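Side-chain contacts in DUF115 domain-containing protein (Magnetospirillum magneticum AMB-1, PDB 5MU5), which is a Maf glycosyltransferase involved in flagella formation, probably attaching sugars to flagellin: residues P24-R29 with P152-L157; N38-E43 with G53-G58; R104-D107 with S111-Q114; T396-A401 with R478-Y483; V463-I468 with D494-E499. One frame throughout, in Å; residues are numbered along the deposited sequence.

How the contacts relate
Contacts 1 to 3 lie in the N-terminal Maf region. Contact 1 joins helix 24-32 to the start of helix 154-160, closing a long loop that contains both other contacts: contact 2, which spans the small three-stranded antiparallel sheet, and then contact 3, which packs the end of helix 92-107 against strand 111-112 across a short turn, about 46 Å from contact 1 between centres. Contacts 1 and 2 touch, Phe156 CZ lying 4.0 Å from Leu56 CD2. Contacts 4 and 5 come later and cross along the chain, both using helix 467-482. Their centres are about 17 Å apart, and together they link that helix and the strand before it to helix 393-404 and to loop 494-499.

Contact 1 of 5, residues P24-R29 with P152-L157; sequences PEMGER and PNFDFL. With EDO (1,2-ethanediol), chain I.
Arg29 lays its guanidinium flat over one face of the Phe154 ring, the two planes only 3° apart and their centres 3.9 Å from each other. The side chain reaches that place because it is stretched almost fully: CG stands opposite the backbone N (chi1 -173°) and the chain stays extended as far as NE. Its whole length therefore runs along the ring, in the direction opposite to that of the Phe154 side chain. The methylene CG rests 3.6 Å from Phe154 CZ at the outer end, NE sits over the middle, and NH2 arrives 3.7 Å from Phe154 CG near the root. The guanidinium makes the cation-pi stack, and the methylenes CG and CD pack on the same face beside it. Met26 comes to the same ring at its edge, SD lying in the ring plane 3.7 Å from Phe154 CE1, a Met-aromatic contact. A bend at chi2 (64°) turns the sulfur so that it also meets Leu157 CD2 at 3.7 Å. His33 meets Phe154 edge-to-face, and Phe19 of helix 9-22 packs on Met26. Asn153 fixes the start of the second helix: its OD1 accepts from Asp155 N at 3.0 Å, while Asp155 binds His33 and Ser37 through its carboxylate. A 1,2-ethanediol, probably from the crystallisation liquor, takes a bond from Glu25 N, away from the ring. The motif is an N-capped helix following strand 146-150 of the parallel sheet, its first-turn phenylalanine held by an arginine stack on one face and a methionine at the edge.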
# COMPACT_ATOMS: atom_id res chain seq x y z
N PRO A 24 -25.48 8.30 -8.85
CA PRO A 24 -26.74 8.76 -8.21
C PRO A 24 -26.60 9.76 -7.07
O PRO A 24 -27.32 10.77 -7.04
CB PRO A 24 -27.43 7.46 -7.75
CG PRO A 24 -26.73 6.36 -8.46
CD PRO A 24 -25.34 6.83 -8.81
N GLU A 25 -25.69 9.49 -6.14
CA GLU A 25 -25.48 10.40 -5.01
C GLU A 25 -25.10 11.80 -5.49
O GLU A 25 -25.54 12.79 -4.94
CB GLU A 25 -24.42 9.87 -4.03
CG GLU A 25 -24.91 8.73 -3.13
CD GLU A 25 -23.84 8.19 -2.19
OE1 GLU A 25 -24.03 7.07 -1.65
OE2 GLU A 25 -22.79 8.87 -1.98
N MET A 26 -24.29 11.88 -6.54
CA MET A 26 -23.90 13.17 -7.08
C MET A 26 -25.10 13.82 -7.78
O MET A 26 -25.33 15.04 -7.66
CB MET A 26 -22.77 12.99 -8.08
CG MET A 26 -22.18 14.29 -8.61
SD MET A 26 -21.41 15.26 -7.30
CE MET A 26 -20.04 14.19 -6.83
N GLY A 27 -25.86 12.99 -8.49
CA GLY A 27 -27.06 13.42 -9.18
C GLY A 27 -28.05 13.97 -8.18
O GLY A 27 -28.66 15.01 -8.42
N GLU A 28 -28.19 13.30 -7.04
CA GLU A 28 -29.17 13.73 -6.05
C GLU A 28 -28.76 15.10 -5.49
O GLU A 28 -29.57 15.99 -5.30
CB GLU A 28 -29.37 12.69 -4.95
CG GLU A 28 -30.53 12.99 -4.01
CD GLU A 28 -31.85 13.33 -4.71
OE1 GLU A 28 -32.22 12.64 -5.68
OE2 GLU A 28 -32.52 14.30 -4.28
N ARG A 29 -27.47 15.26 -5.29
CA ARG A 29 -26.96 16.51 -4.79
C ARG A 29 -27.13 17.63 -5.83
O ARG A 29 -27.55 18.74 -5.49
CB ARG A 29 -25.49 16.30 -4.42
CG ARG A 29 -24.90 17.50 -3.73
CD ARG A 29 -23.49 17.26 -3.31
NE ARG A 29 -22.90 18.52 -2.86
CZ ARG A 29 -21.63 18.67 -2.52
NH1 ARG A 29 -20.79 17.63 -2.55
NH2 ARG A 29 -21.20 19.86 -2.13
N PRO A 152 -13.21 21.89 -6.45
CA PRO A 152 -13.49 22.37 -5.09
C PRO A 152 -14.80 23.13 -4.94
O PRO A 152 -15.35 23.21 -3.85
CB PRO A 152 -12.33 23.34 -4.83
CG PRO A 152 -11.25 22.87 -5.72
CD PRO A 152 -11.94 22.43 -6.96
N ASN A 153 -15.25 23.74 -6.03
CA ASN A 153 -16.45 24.57 -5.98
C ASN A 153 -17.59 23.83 -6.67
O ASN A 153 -17.60 23.69 -7.89
CB ASN A 153 -16.16 25.92 -6.62
CG ASN A 153 -17.28 26.93 -6.39
OD1 ASN A 153 -18.43 26.56 -6.18
ND2 ASN A 153 -16.94 28.20 -6.43
N PHE A 154 -18.53 23.34 -5.87
CA PHE A 154 -19.65 22.58 -6.37
C PHE A 154 -20.52 23.37 -7.33
O PHE A 154 -21.16 22.79 -8.20
CB PHE A 154 -20.50 22.04 -5.23
CG PHE A 154 -21.51 21.01 -5.67
CD1 PHE A 154 -21.11 19.72 -5.92
CD2 PHE A 154 -22.85 21.35 -5.86
CE1 PHE A 154 -22.03 18.77 -6.33
CE2 PHE A 154 -23.77 20.41 -6.27
CZ PHE A 154 -23.36 19.11 -6.51
N ASP A 155 -20.54 24.69 -7.18
CA ASP A 155 -21.29 25.53 -8.11
C ASP A 155 -20.84 25.33 -9.54
O ASP A 155 -21.67 25.30 -10.45
CB ASP A 155 -21.18 27.02 -7.75
CG ASP A 155 -22.06 27.39 -6.56
OD1 ASP A 155 -22.52 26.48 -5.82
OD2 ASP A 155 -22.30 28.61 -6.40
N PHE A 156 -19.54 25.20 -9.75
CA PHE A 156 -19.02 25.01 -11.09
C PHE A 156 -19.52 23.72 -11.72
O PHE A 156 -19.89 23.70 -12.89
CB PHE A 156 -17.48 25.05 -11.11
CG PHE A 156 -16.88 26.38 -10.68
CD1 PHE A 156 -17.66 27.54 -10.59
CD2 PHE A 156 -15.51 26.48 -10.43
CE1 PHE A 156 -17.09 28.74 -10.22
CE2 PHE A 156 -14.94 27.69 -10.05
CZ PHE A 156 -15.73 28.82 -9.95
N LEU A 157 -19.56 22.65 -10.96
CA LEU A 157 -20.10 21.40 -11.48
C LEU A 157 -21.58 21.60 -11.82
O LEU A 157 -22.04 21.19 -12.88
CB LEU A 157 -19.96 20.26 -10.46
CG LEU A 157 -20.58 18.94 -10.91
CD1 LEU A 157 -19.83 18.36 -12.11
CD2 LEU A 157 -20.60 17.95 -9.75
C1 EDO I . -22.30 7.25 -6.87
O1 EDO I . -23.50 7.31 -6.10
C2 EDO I . -21.33 8.05 -6.02
O2 EDO I . -21.75 9.44 -6.06

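Contact 2 of 5, residues N38-E43 with G53-G58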
# COMPACT_ATOMS: atom_id res chain seq x y z
N ASN A 38 -23.81 32.89 -10.12
CA ASN A 38 -24.74 33.06 -11.24
C ASN A 38 -24.12 32.64 -12.55
O ASN A 38 -22.97 32.95 -12.82
CB ASN A 38 -25.17 34.53 -11.37
CG ASN A 38 -25.94 35.01 -10.17
OD1 ASN A 38 -26.91 34.38 -9.74
ND2 ASN A 38 -25.53 36.14 -9.61
N LEU A 39 -24.89 31.93 -13.37
CA LEU A 39 -24.44 31.58 -14.71
C LEU A 39 -24.93 32.70 -15.60
O LEU A 39 -26.12 32.95 -15.66
CB LEU A 39 -25.05 30.25 -15.15
CG LEU A 39 -24.50 29.70 -16.48
CD1 LEU A 39 -23.04 29.34 -16.33
CD2 LEU A 39 -25.30 28.49 -16.95
N VAL A 40 -24.00 33.39 -16.27
CA VAL A 40 -24.35 34.52 -17.13
C VAL A 40 -23.65 34.43 -18.48
O VAL A 40 -22.64 33.75 -18.62
CB VAL A 40 -23.99 35.87 -16.45
CG1 VAL A 40 -24.63 35.97 -15.07
CG2 VAL A 40 -22.49 36.06 -16.34
N VAL A 41 -24.21 35.11 -19.48
CA VAL A 41 -23.59 35.20 -20.79
C VAL A 41 -22.68 36.43 -20.78
O VAL A 41 -23.14 37.53 -20.49
CB VAL A 41 -24.64 35.38 -21.91
CG1 VAL A 41 -23.94 35.57 -23.25
CG2 VAL A 41 -25.58 34.19 -21.97
N ASN A 42 -21.39 36.23 -21.08
CA ASN A 42 -20.44 37.36 -21.10
C ASN A 42 -20.47 38.10 -22.45
O ASN A 42 -21.24 37.73 -23.33
CB ASN A 42 -19.01 36.90 -20.72
CG ASN A 42 -18.33 36.10 -21.81
OD1 ASN A 42 -18.87 35.90 -22.89
ND2 ASN A 42 -17.12 35.65 -21.53
N GLU A 43 -19.65 39.13 -22.60
CA GLU A 43 -19.63 39.96 -23.83
C GLU A 43 -19.27 39.17 -25.09
O GLU A 43 -19.76 39.46 -26.18
CB GLU A 43 -18.66 41.12 -23.68
CG GLU A 43 -19.06 42.12 -22.61
CD GLU A 43 -17.98 43.13 -22.32
OE1 GLU A 43 -16.77 42.81 -22.51
OE2 GLU A 43 -18.33 44.25 -21.88
N GLY A 53 -19.45 40.38 -8.81
CA GLY A 53 -18.73 41.10 -9.86
C GLY A 53 -17.45 40.45 -10.36
O GLY A 53 -16.74 41.05 -11.16
N GLU A 54 -17.15 39.23 -9.91
CA GLU A 54 -15.97 38.51 -10.38
C GLU A 54 -16.42 37.43 -11.33
O GLU A 54 -17.43 36.79 -11.10
CB GLU A 54 -15.24 37.86 -9.21
CG GLU A 54 -14.65 38.83 -8.21
CD GLU A 54 -13.97 38.11 -7.06
OE1 GLU A 54 -14.23 36.91 -6.86
OE2 GLU A 54 -13.17 38.75 -6.36
N PHE A 55 -15.65 37.22 -12.39
CA PHE A 55 -15.98 36.24 -13.42
C PHE A 55 -14.94 35.13 -13.44
O PHE A 55 -13.75 35.39 -13.31
CB PHE A 55 -16.05 36.93 -14.77
CG PHE A 55 -17.25 37.82 -14.93
CD1 PHE A 55 -17.42 38.95 -14.13
CD2 PHE A 55 -18.23 37.55 -15.89
CE1 PHE A 55 -18.53 39.77 -14.26
CE2 PHE A 55 -19.34 38.37 -16.03
CZ PHE A 55 -19.49 39.48 -15.22
N LEU A 56 -15.38 33.89 -13.60
CA LEU A 56 -14.47 32.76 -13.67
C LEU A 56 -13.57 32.91 -14.88
O LEU A 56 -12.36 32.90 -14.74
CB LEU A 56 -15.24 31.43 -13.71
CG LEU A 56 -14.42 30.16 -13.99
CD1 LEU A 56 -13.29 30.02 -12.99
CD2 LEU A 56 -15.30 28.93 -13.93
N TYR A 57 -14.16 33.07 -16.06
CA TYR A 57 -13.39 33.18 -17.28
C TYR A 57 -13.07 34.62 -17.68
O TYR A 57 -11.95 34.92 -18.08
CB TYR A 57 -14.12 32.43 -18.40
CG TYR A 57 -14.18 30.95 -18.12
CD1 TYR A 57 -13.05 30.15 -18.30
CD2 TYR A 57 -15.34 30.35 -17.65
CE1 TYR A 57 -13.07 28.80 -18.02
CE2 TYR A 57 -15.38 28.99 -17.38
CZ TYR A 57 -14.23 28.23 -17.56
OH TYR A 57 -14.26 26.89 -17.29
N GLY A 58 -14.03 35.52 -17.57
CA GLY A 58 -13.83 36.90 -18.01
C GLY A 58 -13.75 36.95 -19.52
O GLY A 58 -13.89 35.91 -20.18
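Asn42 OD1 accepts a hydrogen bond from the backbone N of Asp46, and the other end of the same amide is the part that faces Gly58 across the contact. There ND2 stands 3.5 Å from Gly58 O, a long polar approach rather than a hydrogen bond. With chi1 at 73°, CG sits between the backbone N and the carbonyl carbon, the crowded position, and this rotation lets OD1 take Asp46 N while ND2 is left facing Gly58 O. Gly58 is held by the middle strand: Asp48 OD2 takes Gly58 N and OD1 takes Tyr57 N. The second meeting point is apolar. Val40 CG2 comes 3.9 Å from Phe55 CE2, at the outer part of the ring and oblique to its plane, and the two side chains cross at about a right angle. Both strands flank the central strand 47-51 of a three-stranded antiparallel sheet, so this pair reaches across the middle strand instead of between hydrogen-bonded neighbours. Phe55 also lies on Asp48 and Glu50 of that strand, and Val40 pairs with Asp48 through its backbone. Leu39 and Leu56 pack on helix 154-160, through His159 and Phe156. The result is a light surface contact: the polar grip comes from Asp46 and Asp48, the outer strands give the Val40-Phe55 touch, and the loops that follow them give the Asn42-Gly58 approach.

Contact 3 of 5, residues R104-D107 with S111-Q114; sequences RATD and SFLQ
Phe112 carries most of this small contact, spreading the outer end of its ring against Ala105 and Thr106 on the last turn of helix 92-107. Ala105 points its methyl toward strand 111-112, and CB comes 3.7 Å from Phe112 CZ and 4.0 Å from Phe112 CE2, approaching the ring obliquely. Thr106 adds a looser touch from the edge: its CG2 lies near the ring plane, 4.3 Å from Phe112 CE2. The ring gets there although its CB does not head for the helix. CG is turned opposite the carbonyl carbon (chi1 -63°), beside the backbone N, and this brings CZ and CE2 against Ala105 and Thr106. The hydroxyl of Thr106 plays no part in the apolar meeting. Its chi1 of 59° sends OG1 back to its own helix, where it is hydrogen-bonded to the carbonyls of Leu102 and Lys103, while CG2 is presented to the ring. Further rings from the C-terminal part of the chain complete the surroundings, Tyr608 and Phe621 both meeting Phe112 edge-to-face, and Phe621 packs on Ala105 as well. Ser111 pairs with Thr613 through the backbone, and their hydroxyls are hydrogen-bonded too. Arg104, on the same turn of helix, makes salt bridges to Asp627 and Glu628. The chain leaves helix 92-107, turns sharply within three residues and enters strand 111-112, which pairs antiparallel with strand 612-613, with Phe112 packed where the N-terminal Maf region meets the helical bundle domain, through Tyr608 and Phe621.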
# COMPACT_ATOMS: atom_id res chain seq x y z
N ARG A 104 14.74 -7.67 -28.36
CA ARG A 104 14.12 -8.01 -29.64
C ARG A 104 13.75 -6.76 -30.46
O ARG A 104 13.94 -6.72 -31.69
CB ARG A 104 12.90 -8.88 -29.43
CG ARG A 104 13.23 -10.31 -29.05
CD ARG A 104 11.98 -11.09 -28.63
NE ARG A 104 11.04 -11.26 -29.74
CZ ARG A 104 9.94 -12.01 -29.70
NH1 ARG A 104 9.59 -12.68 -28.61
NH2 ARG A 104 9.17 -12.09 -30.77
N ALA A 105 13.23 -5.74 -29.79
CA ALA A 105 12.95 -4.47 -30.44
C ALA A 105 14.23 -3.83 -31.00
O ALA A 105 14.24 -3.45 -32.17
CB ALA A 105 12.28 -3.50 -29.49
N THR A 106 15.28 -3.72 -30.20
CA THR A 106 16.50 -3.07 -30.70
C THR A 106 17.16 -3.89 -31.81
O THR A 106 17.58 -3.33 -32.83
CB THR A 106 17.49 -2.71 -29.58
OG1 THR A 106 17.88 -3.90 -28.87
CG2 THR A 106 16.86 -1.73 -28.58
N ASP A 107 17.19 -5.21 -31.64
CA ASP A 107 17.75 -6.08 -32.68
C ASP A 107 17.03 -5.87 -34.00
O ASP A 107 17.64 -5.96 -35.04
CB ASP A 107 17.65 -7.56 -32.29
CG ASP A 107 18.62 -7.95 -31.18
OD1 ASP A 107 19.49 -7.11 -30.84
OD2 ASP A 107 18.53 -9.08 -30.64
N SER A 111 13.91 1.72 -31.84
CA SER A 111 14.51 2.40 -30.71
C SER A 111 13.40 3.07 -29.89
O SER A 111 12.21 2.95 -30.22
CB SER A 111 15.53 3.42 -31.18
OG SER A 111 14.88 4.37 -31.99
N PHE A 112 13.79 3.77 -28.84
CA PHE A 112 12.82 4.32 -27.90
C PHE A 112 13.09 5.78 -27.62
O PHE A 112 14.18 6.15 -27.25
CB PHE A 112 12.87 3.50 -26.61
CG PHE A 112 12.47 2.07 -26.83
CD1 PHE A 112 11.13 1.72 -26.90
CD2 PHE A 112 13.43 1.10 -27.05
CE1 PHE A 112 10.75 0.41 -27.15
CE2 PHE A 112 13.05 -0.22 -27.28
CZ PHE A 112 11.71 -0.56 -27.34
N LEU A 113 12.08 6.62 -27.84
CA LEU A 113 12.18 8.02 -27.52
C LEU A 113 12.14 8.20 -26.01
O LEU A 113 11.60 7.38 -25.27
CB LEU A 113 11.00 8.77 -28.10
CG LEU A 113 10.75 8.71 -29.59
CD1 LEU A 113 9.35 9.23 -29.85
CD2 LEU A 113 11.79 9.52 -30.36
N GLN A 114 12.68 9.32 -25.55
CA GLN A 114 12.61 9.67 -24.13
C GLN A 114 11.15 9.91 -23.76
O GLN A 114 10.67 9.44 -22.75
CB GLN A 114 13.43 10.92 -23.85
CG GLN A 114 13.61 11.19 -22.35
CD GLN A 114 14.05 12.62 -22.02
OE1 GLN A 114 14.46 13.40 -22.89
NE2 GLN A 114 13.95 12.98 -20.75

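Contact 4 of 5, residues T396-A401 with R478-Y483; sequences TGTTAA and RIIGRY
Two neighbouring helices of an alpha/beta domain with a largely parallel sheet meet here; the axes of their segments 396-401 and 478-482 run almost parallel, at 9°, and come within 9.9 Å of each other. Ile479 has the most surface buried. Its CG1 lies 3.5 Å from Thr399 OG1, with CD1 close by, and its CG2 methyl faces the methyl CG2 of Thr398 at 3.8 Å. Thr398 CG2 also reaches Ile480 CG1 at 3.9 Å, the two side chains crossing at about a right angle, so one threonine methyl lies against two isoleucines. Both threonines owe this to their rotation. Thr398 places its methyl opposite the backbone N and keeps OG1 on its own helix, bonded to Thr394 O, whereas in Thr399 it is OG1 that stands opposite the backbone N (chi1 -172°) and faces the second helix. That buried hydroxyl is satisfied by Asp387 O and by a water, which donates to Thr399 OG1 at 3.0 Å and is itself bonded to Tyr483 OH at 2.6 Å. The water links Tyr483, just past helix 467-482, to helix 393-404, no direct polar bond joining the two segments. Salt bridges tie Arg478 to Asp388 and Arg482 to Asp387. Helix 393-404 leads into strand 408-412, and helix 467-482 lies on the connection from that strand to its parallel neighbour 488-491: successive helices of the beta-alpha-beta connections, packed nearly parallel.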
# COMPACT_ATOMS: atom_id res chain seq x y z
N THR A 396 4.94 -4.60 15.98
CA THR A 396 4.33 -5.92 16.22
C THR A 396 4.10 -6.13 17.70
O THR A 396 3.03 -6.57 18.09
CB THR A 396 5.24 -7.06 15.71
OG1 THR A 396 5.71 -6.76 14.38
CG2 THR A 396 4.48 -8.38 15.72
N GLY A 397 5.10 -5.81 18.51
CA GLY A 397 4.97 -5.97 19.96
C GLY A 397 3.93 -5.03 20.56
O GLY A 397 3.16 -5.42 21.42
N THR A 398 3.90 -3.80 20.11
CA THR A 398 2.94 -2.84 20.62
C THR A 398 1.52 -3.24 20.27
O THR A 398 0.64 -3.23 21.12
CB THR A 398 3.23 -1.47 20.07
OG1 THR A 398 4.56 -1.11 20.45
CG2 THR A 398 2.24 -0.45 20.60
N THR A 399 1.30 -3.63 19.02
CA THR A 399 -0.06 -3.95 18.58
C THR A 399 -0.49 -5.28 19.20
O THR A 399 -1.66 -5.42 19.59
CB THR A 399 -0.23 -3.94 17.04
OG1 THR A 399 -1.62 -4.09 16.71
CG2 THR A 399 0.52 -5.08 16.38
N ALA A 400 0.44 -6.23 19.34
CA ALA A 400 0.14 -7.52 19.97
C ALA A 400 -0.28 -7.29 21.41
O ALA A 400 -1.23 -7.89 21.88
CB ALA A 400 1.33 -8.46 19.93
N ALA A 401 0.44 -6.41 22.10
CA ALA A 401 0.15 -6.14 23.51
C ALA A 401 -1.25 -5.56 23.71
O ALA A 401 -1.97 -5.95 24.63
CB ALA A 401 1.18 -5.20 24.08
N ARG A 478 -0.45 5.64 15.93
CA ARG A 478 -1.75 5.31 15.41
C ARG A 478 -2.36 4.09 16.16
O ARG A 478 -3.51 4.13 16.55
CB ARG A 478 -1.65 5.08 13.88
CG ARG A 478 -2.93 4.53 13.26
CD ARG A 478 -2.89 4.44 11.72
NE ARG A 478 -1.81 3.58 11.22
CZ ARG A 478 -0.64 4.00 10.72
NH1 ARG A 478 -0.34 5.30 10.62
NH2 ARG A 478 0.24 3.10 10.29
N ILE A 479 -1.64 2.99 16.36
CA ILE A 479 -2.27 1.85 17.05
C ILE A 479 -2.60 2.22 18.49
O ILE A 479 -3.68 1.92 18.99
CB ILE A 479 -1.45 0.52 16.96
CG1 ILE A 479 -2.31 -0.68 17.35
CG2 ILE A 479 -0.20 0.56 17.82
CD1 ILE A 479 -3.45 -0.95 16.40
N ILE A 480 -1.71 2.93 19.15
CA ILE A 480 -1.97 3.32 20.53
C ILE A 480 -3.21 4.20 20.60
O ILE A 480 -4.07 3.99 21.46
CB ILE A 480 -0.74 3.96 21.17
CG1 ILE A 480 0.33 2.88 21.39
CG2 ILE A 480 -1.10 4.56 22.51
CD1 ILE A 480 1.72 3.41 21.67
N GLY A 481 -3.30 5.16 19.69
CA GLY A 481 -4.48 6.02 19.59
C GLY A 481 -5.81 5.29 19.47
O GLY A 481 -6.78 5.71 20.06
N ARG A 482 -5.86 4.19 18.75
CA ARG A 482 -7.11 3.43 18.61
C ARG A 482 -7.61 2.77 19.92
O ARG A 482 -8.75 2.35 19.99
CB ARG A 482 -6.97 2.39 17.51
CG ARG A 482 -6.78 3.03 16.14
CD ARG A 482 -6.55 2.00 15.05
NE ARG A 482 -7.71 1.13 14.93
CZ ARG A 482 -7.75 -0.02 14.25
NH1 ARG A 482 -6.67 -0.47 13.61
NH2 ARG A 482 -8.88 -0.73 14.22
N TYR A 483 -6.77 2.71 20.96
CA TYR A 483 -7.18 2.12 22.24
C TYR A 483 -7.29 3.13 23.36
O TYR A 483 -7.43 2.76 24.53
CB TYR A 483 -6.18 1.03 22.63
CG TYR A 483 -6.22 -0.23 21.78
CD1 TYR A 483 -5.51 -0.31 20.59
CD2 TYR A 483 -6.95 -1.33 22.18
CE1 TYR A 483 -5.53 -1.46 19.81
CE2 TYR A 483 -6.97 -2.49 21.43
CZ TYR A 483 -6.26 -2.56 20.25
OH TYR A 483 -6.28 -3.70 19.51
O HOH W 1 -4.25 -4.49 18.09

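Contact 5 of 5, residues V463-I468 with D494-E499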
# COMPACT_ATOMS: atom_id res chain seq x y z
N VAL A 463 15.96 15.01 17.78
CA VAL A 463 16.63 13.77 17.46
C VAL A 463 16.63 13.61 15.94
O VAL A 463 15.72 14.09 15.26
CB VAL A 463 16.00 12.52 18.16
CG1 VAL A 463 15.84 12.75 19.66
CG2 VAL A 463 14.67 12.17 17.56
N TYR A 464 17.67 13.00 15.41
CA TYR A 464 17.78 12.68 14.01
C TYR A 464 17.20 11.29 13.71
O TYR A 464 17.55 10.28 14.33
CB TYR A 464 19.23 12.77 13.58
CG TYR A 464 19.74 14.19 13.53
CD1 TYR A 464 20.20 14.83 14.66
CD2 TYR A 464 19.74 14.89 12.34
CE1 TYR A 464 20.67 16.13 14.61
CE2 TYR A 464 20.20 16.19 12.28
CZ TYR A 464 20.67 16.80 13.41
OH TYR A 464 21.14 18.08 13.31
N SER A 465 16.34 11.24 12.72
CA SER A 465 15.63 10.04 12.41
C SER A 465 15.58 9.81 10.90
O SER A 465 15.63 10.76 10.13
CB SER A 465 14.23 10.16 12.99
OG SER A 465 13.51 8.97 12.82
N GLU A 466 15.48 8.56 10.49
CA GLU A 466 15.39 8.16 9.11
C GLU A 466 13.95 7.88 8.78
O GLU A 466 13.11 7.73 9.68
CB GLU A 466 16.16 6.86 8.90
CG GLU A 466 17.62 6.90 9.31
CD GLU A 466 18.19 5.51 9.54
OE1 GLU A 466 17.70 4.54 8.90
OE2 GLU A 466 19.11 5.36 10.38
N THR A 467 13.68 7.73 7.50
CA THR A 467 12.33 7.56 6.98
C THR A 467 11.62 6.31 7.50
O THR A 467 10.46 6.37 7.88
CB THR A 467 12.36 7.63 5.45
OG1 THR A 467 12.77 8.96 5.07
CG2 THR A 467 11.01 7.31 4.81
N ILE A 468 12.32 5.18 7.54
CA ILE A 468 11.73 3.93 8.04
C ILE A 468 11.32 4.07 9.51
O ILE A 468 10.31 3.47 9.96
CB ILE A 468 12.69 2.71 7.86
CG1 ILE A 468 12.06 1.39 8.37
CG2 ILE A 468 13.98 2.89 8.65
CD1 ILE A 468 10.77 0.95 7.69
N ASP A 494 15.02 7.48 25.09
CA ASP A 494 15.59 8.77 24.74
C ASP A 494 15.70 8.88 23.22
O ASP A 494 16.79 8.86 22.67
CB ASP A 494 16.94 9.00 25.42
CG ASP A 494 17.44 10.46 25.27
OD1 ASP A 494 16.66 11.37 24.89
OD2 ASP A 494 18.64 10.69 25.52
N GLY A 495 14.56 8.98 22.54
CA GLY A 495 14.53 9.06 21.08
C GLY A 495 13.44 10.01 20.66
O GLY A 495 13.20 10.99 21.35
N VAL A 496 12.78 9.72 19.54
CA VAL A 496 11.71 10.58 19.04
C VAL A 496 10.47 10.58 19.92
O VAL A 496 10.17 9.60 20.61
CB VAL A 496 11.18 10.20 17.64
CG1 VAL A 496 12.25 10.28 16.59
CG2 VAL A 496 10.50 8.83 17.64
N MET A 497 9.74 11.68 19.84
CA MET A 497 8.42 11.81 20.43
C MET A 497 7.44 10.93 19.61
O MET A 497 7.39 10.99 18.37
CB MET A 497 7.96 13.28 20.35
CG MET A 497 6.61 13.56 21.00
SD MET A 497 6.63 13.29 22.80
CE MET A 497 7.28 14.90 23.27
N ILE A 498 6.68 10.10 20.31
CA ILE A 498 5.66 9.27 19.69
C ILE A 498 4.29 9.79 20.15
O ILE A 498 4.06 9.97 21.35
CB ILE A 498 5.85 7.80 20.09
CG1 ILE A 498 7.27 7.34 19.73
CG2 ILE A 498 4.80 6.93 19.43
CD1 ILE A 498 7.67 6.02 20.36
N GLU A 499 3.40 10.07 19.21
CA GLU A 499 2.03 10.48 19.54
C GLU A 499 1.34 9.46 20.43
O GLU A 499 1.59 8.25 20.32
CB GLU A 499 1.15 10.58 18.28
CG GLU A 499 1.47 11.71 17.34
CD GLU A 499 0.57 11.72 16.11
OE1 GLU A 499 -0.67 11.80 16.26
OE2 GLU A 499 1.09 11.66 14.97
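Val463, with chi1 at -51°, turns CG1 opposite its carbonyl carbon and sets CG2 between N and C, while Val496, at -61°, holds its own CG1 opposite the carbonyl carbon; these rotations bring Val463 CG2 and Val496 CG1 against each other. The two methyls are modelled only 3.2 Å apart, closer than ordinary van der Waals contact, a distance doubtful in detail, and the side chains cross at about a right angle. The other Val463 methyl, CG1, rests 3.6 Å from the carbonyl oxygen of Gly495, so one valine touches both the backbone and the side chain of the loop. Two residues on, Ser465 adds a lighter touch, its CB 4.1 Å from Val496 CG1. Val463 and Ser465 alternate with Tyr464, whose CB points away, as expected on a strand. Strand 462-465 is the middle one of a small antiparallel sheet, paired with strands 418-419 and 453-456. The loop has further ties: Gly495 and Val496 by backbone bonds to Asn458 and Asp415, Asp494 by a salt bridge to Arg419 of strand 418-419. Val496 also packs on Arg473 of helix 467-482. Between the two segments, then, the contact is van der Waals packing of Gly495 and Val496 on Val463 and Ser465, while the hydroxyl of Ser465 spends its hydrogen bond on Leu416 O, outside both.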